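Local coordinates for protein putative immunoglobulin A1 protease (Bacteroides ovatus, PDB 3N6Z) that is of unknown function but may be an immunoglobulin A1 protease, built as a parallel beta-solenoid, at residues S63-G68 and F96-D101; Q88-S93 and S121-L126. One frame throughout, in Å; residues are numbered along the deposited sequence.

Contact 1 (S63-G68 and F96-D101)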
loop_
_atom_site.group_PDB
_atom_site.type_symbol
_atom_site.label_atom_id
_atom_site.label_comp_id
_atom_site.label_asym_id
_atom_site.label_seq_id
_atom_site.Cartn_x
_atom_site.Cartn_y
_atom_site.Cartn_z
ATOM N N SER A 63 -19.647 -11.458 -0.210
ATOM C CA SER A 63 -20.744 -12.376 0.131
ATOM C C SER A 63 -20.247 -13.678 0.757
ATOM O O SER A 63 -21.028 -14.405 1.322
ATOM C CB SER A 63 -21.555 -12.677 -1.132
ATOM O OG SER A 63 -21.918 -11.461 -1.818
ATOM N N VAL A 64 -18.952 -13.982 0.601
ATOM C CA VAL A 64 -18.415 -15.283 1.048
ATOM C C VAL A 64 -17.339 -15.163 2.133
ATOM O O VAL A 64 -16.737 -16.159 2.559
ATOM C CB VAL A 64 -17.900 -16.123 -0.163
ATOM C CG1 VAL A 64 -19.046 -16.514 -1.086
ATOM C CG2 VAL A 64 -16.733 -15.417 -0.869
ATOM N N LEU A 65 -17.114 -13.946 2.636
ATOM C CA LEU A 65 -16.249 -13.727 3.804
ATOM C C LEU A 65 -16.850 -14.427 5.044
ATOM O O LEU A 65 -18.080 -14.586 5.144
ATOM C CB LEU A 65 -16.047 -12.259 4.056
ATOM C CG LEU A 65 -15.325 -11.482 2.936
ATOM C CD1 LEU A 65 -15.310 -9.986 3.260
ATOM C CD2 LEU A 65 -13.875 -12.039 2.666
ATOM N N LYS A 66 -16.001 -14.852 5.959
ATOM C CA LYS A 66 -16.412 -15.589 7.168
ATOM C C LYS A 66 -15.731 -14.987 8.390
ATOM O O LYS A 66 -14.507 -14.850 8.449
ATOM C CB LYS A 66 -16.068 -17.066 7.039
ATOM C CG LYS A 66 -16.827 -17.794 5.942
ATOM C CD LYS A 66 -16.377 -19.230 5.717
ATOM C CE LYS A 66 -16.779 -20.137 6.837
ATOM N NZ LYS A 66 -16.379 -21.568 6.505
ATOM N N SER A 67 -16.538 -14.588 9.367
ATOM C CA SER A 67 -16.036 -13.985 10.597
ATOM C C SER A 67 -15.168 -14.936 11.444
ATOM O O SER A 67 -14.308 -14.499 12.197
ATOM C CB SER A 67 -17.215 -13.457 11.433
ATOM O OG SER A 67 -18.062 -14.503 11.889
ATOM N N GLY A 68 -15.408 -16.227 11.302
ATOM C CA GLY A 68 -14.694 -17.261 12.069
ATOM C C GLY A 68 -13.414 -17.849 11.488
ATOM O O GLY A 68 -12.681 -18.544 12.206
ATOM N N PHE A 96 -13.846 -5.485 12.007
ATOM C CA PHE A 96 -12.868 -5.958 11.019
ATOM C C PHE A 96 -12.670 -7.490 11.138
ATOM O O PHE A 96 -11.527 -7.972 11.126
ATOM C CB PHE A 96 -11.503 -5.231 11.208
ATOM C CG PHE A 96 -11.623 -3.789 11.576
ATOM C CD1 PHE A 96 -12.198 -2.872 10.712
ATOM C CD2 PHE A 96 -11.166 -3.342 12.804
ATOM C CE1 PHE A 96 -12.319 -1.547 11.055
ATOM C CE2 PHE A 96 -11.292 -2.003 13.146
ATOM C CZ PHE A 96 -11.859 -1.105 12.251
ATOM N N PRO A 97 -13.767 -8.262 11.170
ATOM C CA PRO A 97 -13.644 -9.681 11.535
ATOM C C PRO A 97 -13.144 -10.639 10.442
ATOM O O PRO A 97 -12.895 -11.796 10.745
ATOM C CB PRO A 97 -15.095 -10.048 11.907
ATOM C CG PRO A 97 -15.914 -9.229 10.927
ATOM C CD PRO A 97 -15.188 -7.885 10.991
ATOM N N TYR A 98 -13.027 -10.174 9.199
ATOM C CA TYR A 98 -12.781 -11.057 8.059
ATOM C C TYR A 98 -11.312 -11.108 7.680
ATOM O O TYR A 98 -10.801 -10.149 7.092
ATOM C CB TYR A 98 -13.579 -10.540 6.861
ATOM C CG TYR A 98 -15.077 -10.466 7.087
ATOM C CD1 TYR A 98 -15.784 -11.559 7.572
ATOM C CD2 TYR A 98 -15.771 -9.320 6.797
ATOM C CE1 TYR A 98 -17.161 -11.503 7.749
ATOM C CE2 TYR A 98 -17.134 -9.250 6.955
ATOM C CZ TYR A 98 -17.832 -10.341 7.436
ATOM O OH TYR A 98 -19.197 -10.307 7.589
ATOM N N GLU A 99 -10.670 -12.255 7.925
ATOM C CA GLU A 99 -9.319 -12.510 7.477
ATOM C C GLU A 99 -9.355 -12.989 6.023
ATOM O O GLU A 99 -10.265 -13.734 5.620
ATOM C CB GLU A 99 -8.637 -13.549 8.359
ATOM C CG GLU A 99 -8.463 -13.087 9.806
ATOM C CD GLU A 99 -8.091 -14.207 10.742
ATOM O OE1 GLU A 99 -7.398 -15.157 10.294
ATOM O OE2 GLU A 99 -8.458 -14.111 11.930
ATOM N N ILE A 100 -8.347 -12.583 5.256
ATOM C CA ILE A 100 -8.320 -12.825 3.813
ATOM C C ILE A 100 -6.936 -13.224 3.344
ATOM O O ILE A 100 -5.924 -12.661 3.773
ATOM C CB ILE A 100 -8.779 -11.564 3.024
ATOM C CG1 ILE A 100 -10.225 -11.205 3.358
ATOM C CG2 ILE A 100 -8.579 -11.754 1.503
ATOM C CD1 ILE A 100 -10.661 -9.813 2.871
ATOM N N ASP A 101 -6.891 -14.250 2.506
ATOM C CA ASP A 101 -5.711 -14.618 1.723
ATOM C C ASP A 101 -6.067 -14.360 0.267
ATOM O O ASP A 101 -6.972 -14.968 -0.257
ATOM C CB ASP A 101 -5.300 -16.083 1.939
ATOM C CG ASP A 101 -3.978 -16.390 1.306
ATOM O OD1 ASP A 101 -3.972 -16.651 0.092
ATOM O OD2 ASP A 101 -2.949 -16.333 2.005
HETATM O O HOH W 1 -13.075 -14.057 6.132
HETATM O O HOH W 2 -12.067 -14.213 9.674
#
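L65 lies over one face of the Y98 ring in a CH-pi contact, its CB 3.7 Å from the ring centroid and 18° off the ring normal. The two side chains cross at about a right angle, and L65 CD1, on the same side of the ring but beyond its rim, is 3.6 Å from Y98 CD2. P97 CG sits over the centre of the opposite face, so the phenol is sandwiched between a leucine and the proline that precedes it. In the ring plane, the edge at CD1 and CE1 meets the backbone, with S67 N 3.5 Å from Y98 CE1. An alanine at Y98 would probably take the ring from beneath L65 CB, leaving that CH-pi contact without its mate and a gap beside the K66-S67 peptide. Deeper in, L65 CD2 packs on I100 CG1 at 3.8 Å, where I100 lies in strand 100-105 of the parallel beta-solenoid; L65 and K66 also touch strand 71-75, the neighbour that pairs with it.

No direct hydrogen bond joins the two segments, and water takes that role. One water accepts from K66 N at 3.0 Å and can donate to E99 O. A second accepts from E99 N at 3.0 Å and lies 2.8 Å from both K66 O and P97 O, to either of which it can donate, bridging the two backbones. The E99 carboxylate itself turns to K164, with which it forms a salt bridge.

Contact 2 (Q88-S93 and S121-L126); sequences QSLNGS and SFFGVL
S89 CB is pressed against G124 CA at 3.4 Å, tighter than usual for two carbons, where a loop of one solenoid coil meets the turn leading into strand 125-131 of the next. The S89 hydroxyl is hydrogen-bonded to D118 O, outside the two segments. A side chain on G124 would run into S89 OG and G92 N, and the phi of G124, 81°, also suits a residue without CB.

L90 follows with a nearly straight bond from its N to F122 O, 3.2 Å long. Its side chain lies beside that of F123, both pointing the same way, and CD1 touches F123 CD1 at 3.8 Å while also approaching the F122 ring. F122 presents its edge to F123, CD2 of F122 standing over the centre of one F123 face. M61 and R62 of helix 61-64 also touch L90.

N91 makes two bonds across the contact. Its N donates to F123 O at 2.8 Å from above the carbonyl plane. CG is anti to the backbone N (chi1 -168°), and ND2 donates to V125 O at 3.0 Å, the acceptor close to the amide plane. At the other end of the carboxamide OD1 takes Y98 N, and bonds at both ends fix the rotation of the amide.

G92 closes the approach, its CA 4.0 Å from G124 CA. The turn opposite is held from within by an ST motif, in which S121 OG accepts from G124 N at 2.8 Å.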
loop_
_atom_site.group_PDB
_atom_site.type_symbol
_atom_site.label_atom_id
_atom_site.label_comp_id
_atom_site.label_asym_id
_atom_site.label_seq_id
_atom_site.Cartn_x
_atom_site.Cartn_y
_atom_site.Cartn_z
ATOM N N GLN A 88 -17.548 -1.164 -1.540
ATOM C CA GLN A 88 -17.056 -0.674 -0.266
ATOM C C GLN A 88 -16.040 -1.723 0.203
ATOM O O GLN A 88 -16.093 -2.891 -0.172
ATOM C CB GLN A 88 -18.198 -0.425 0.719
ATOM C CG GLN A 88 -19.162 0.668 0.218
ATOM C CD GLN A 88 -20.244 1.034 1.215
ATOM O OE1 GLN A 88 -20.275 0.522 2.328
ATOM N NE2 GLN A 88 -21.113 1.950 0.824
ATOM N N SER A 89 -15.078 -1.281 0.995
ATOM C CA SER A 89 -13.963 -2.133 1.346
ATOM C C SER A 89 -14.396 -3.446 1.990
ATOM O O SER A 89 -15.395 -3.494 2.725
ATOM C CB SER A 89 -12.973 -1.395 2.216
ATOM O OG SER A 89 -13.500 -1.151 3.499
ATOM N N LEU A 90 -13.666 -4.514 1.703
ATOM C CA LEU A 90 -14.099 -5.848 2.129
ATOM C C LEU A 90 -14.199 -6.008 3.632
ATOM O O LEU A 90 -15.133 -6.650 4.115
ATOM C CB LEU A 90 -13.157 -6.899 1.531
ATOM C CG LEU A 90 -13.235 -7.058 0.025
ATOM C CD1 LEU A 90 -12.002 -7.715 -0.560
ATOM C CD2 LEU A 90 -14.510 -7.850 -0.323
ATOM N N ASN A 91 -13.226 -5.432 4.345
ATOM C CA ASN A 91 -13.138 -5.647 5.795
ATOM C C ASN A 91 -12.966 -4.351 6.572
ATOM O O ASN A 91 -12.401 -4.347 7.657
ATOM C CB ASN A 91 -12.008 -6.607 6.123
ATOM C CG ASN A 91 -12.025 -7.102 7.566
ATOM O OD1 ASN A 91 -13.093 -7.457 8.102
ATOM N ND2 ASN A 91 -10.852 -7.137 8.196
ATOM N N GLY A 92 -13.488 -3.254 6.019
ATOM C CA GLY A 92 -13.340 -1.960 6.691
ATOM C C GLY A 92 -14.318 -1.597 7.763
ATOM O O GLY A 92 -14.092 -0.627 8.478
ATOM N N SER A 93 -15.392 -2.352 7.894
ATOM C CA SER A 93 -16.429 -2.008 8.871
ATOM C C SER A 93 -16.474 -2.948 10.082
ATOM O O SER A 93 -15.729 -3.948 10.163
ATOM C CB SER A 93 -17.765 -1.916 8.166
ATOM O OG SER A 93 -18.189 -3.168 7.693
ATOM N N SER A 121 -10.852 1.620 -0.120
ATOM C CA SER A 121 -9.716 0.827 -0.495
ATOM C C SER A 121 -10.242 -0.550 -0.894
ATOM O O SER A 121 -11.435 -0.846 -0.744
ATOM C CB SER A 121 -8.730 0.651 0.676
ATOM O OG SER A 121 -9.306 -0.077 1.743
ATOM N N PHE A 122 -9.350 -1.438 -1.361
ATOM C CA PHE A 122 -9.799 -2.752 -1.745
ATOM C C PHE A 122 -10.220 -3.555 -0.496
ATOM O O PHE A 122 -11.369 -3.999 -0.407
ATOM C CB PHE A 122 -8.738 -3.481 -2.593
ATOM C CG PHE A 122 -9.271 -4.696 -3.303
ATOM C CD1 PHE A 122 -10.061 -4.587 -4.438
ATOM C CD2 PHE A 122 -8.966 -5.948 -2.843
ATOM C CE1 PHE A 122 -10.565 -5.720 -5.093
ATOM C CE2 PHE A 122 -9.440 -7.074 -3.508
ATOM C CZ PHE A 122 -10.219 -6.941 -4.637
ATOM N N PHE A 123 -9.311 -3.714 0.468
ATOM C CA PHE A 123 -9.525 -4.579 1.634
ATOM C C PHE A 123 -10.098 -3.857 2.853
ATOM O O PHE A 123 -10.690 -4.521 3.727
ATOM C CB PHE A 123 -8.260 -5.309 2.048
ATOM C CG PHE A 123 -7.751 -6.277 1.032
ATOM C CD1 PHE A 123 -8.444 -7.433 0.729
ATOM C CD2 PHE A 123 -6.586 -6.017 0.345
ATOM C CE1 PHE A 123 -7.988 -8.308 -0.229
ATOM C CE2 PHE A 123 -6.092 -6.898 -0.604
ATOM C CZ PHE A 123 -6.799 -8.053 -0.888
ATOM N N GLY A 124 -9.839 -2.541 2.992
ATOM C CA GLY A 124 -10.247 -1.812 4.194
ATOM C C GLY A 124 -9.277 -2.010 5.342
ATOM O O GLY A 124 -8.471 -1.108 5.646
ATOM N N VAL A 125 -9.323 -3.200 5.914
ATOM C CA VAL A 125 -8.368 -3.670 6.916
ATOM C C VAL A 125 -7.952 -5.074 6.477
ATOM O O VAL A 125 -8.811 -5.953 6.411
ATOM C CB VAL A 125 -8.953 -3.705 8.350
ATOM C CG1 VAL A 125 -7.960 -4.380 9.323
ATOM C CG2 VAL A 125 -9.360 -2.283 8.801
ATOM N N LEU A 126 -6.666 -5.254 6.160
ATOM C CA LEU A 126 -6.163 -6.546 5.702
ATOM C C LEU A 126 -5.505 -7.311 6.861
ATOM O O LEU A 126 -4.447 -6.890 7.361
ATOM C CB LEU A 126 -5.195 -6.383 4.528
ATOM C CG LEU A 126 -4.638 -7.718 3.988
ATOM C CD1 LEU A 126 -5.726 -8.746 3.582
ATOM C CD2 LEU A 126 -3.687 -7.457 2.816
#

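Overall arrangement
The centres of contacts 1 and 2 are about 11 Å apart, on the same side of the chain's centre, contact 1 near the surface and contact 2 buried. Their segments alternate along the chain: 63-68, 88-93, 96-101, 121-126. Each contact joins segments 28 residues apart at their closest ends, consistent with stacked coils of a solenoid. Strands 100-105 and 125-131, to which the later segment of each contact leads, are parallel neighbours. N91, whose ND2 also reaches F96 O, joins the contacts directly, and L65 CD1 packs on L90 O. Together they knit consecutive coils near the N-terminal end of the solenoid.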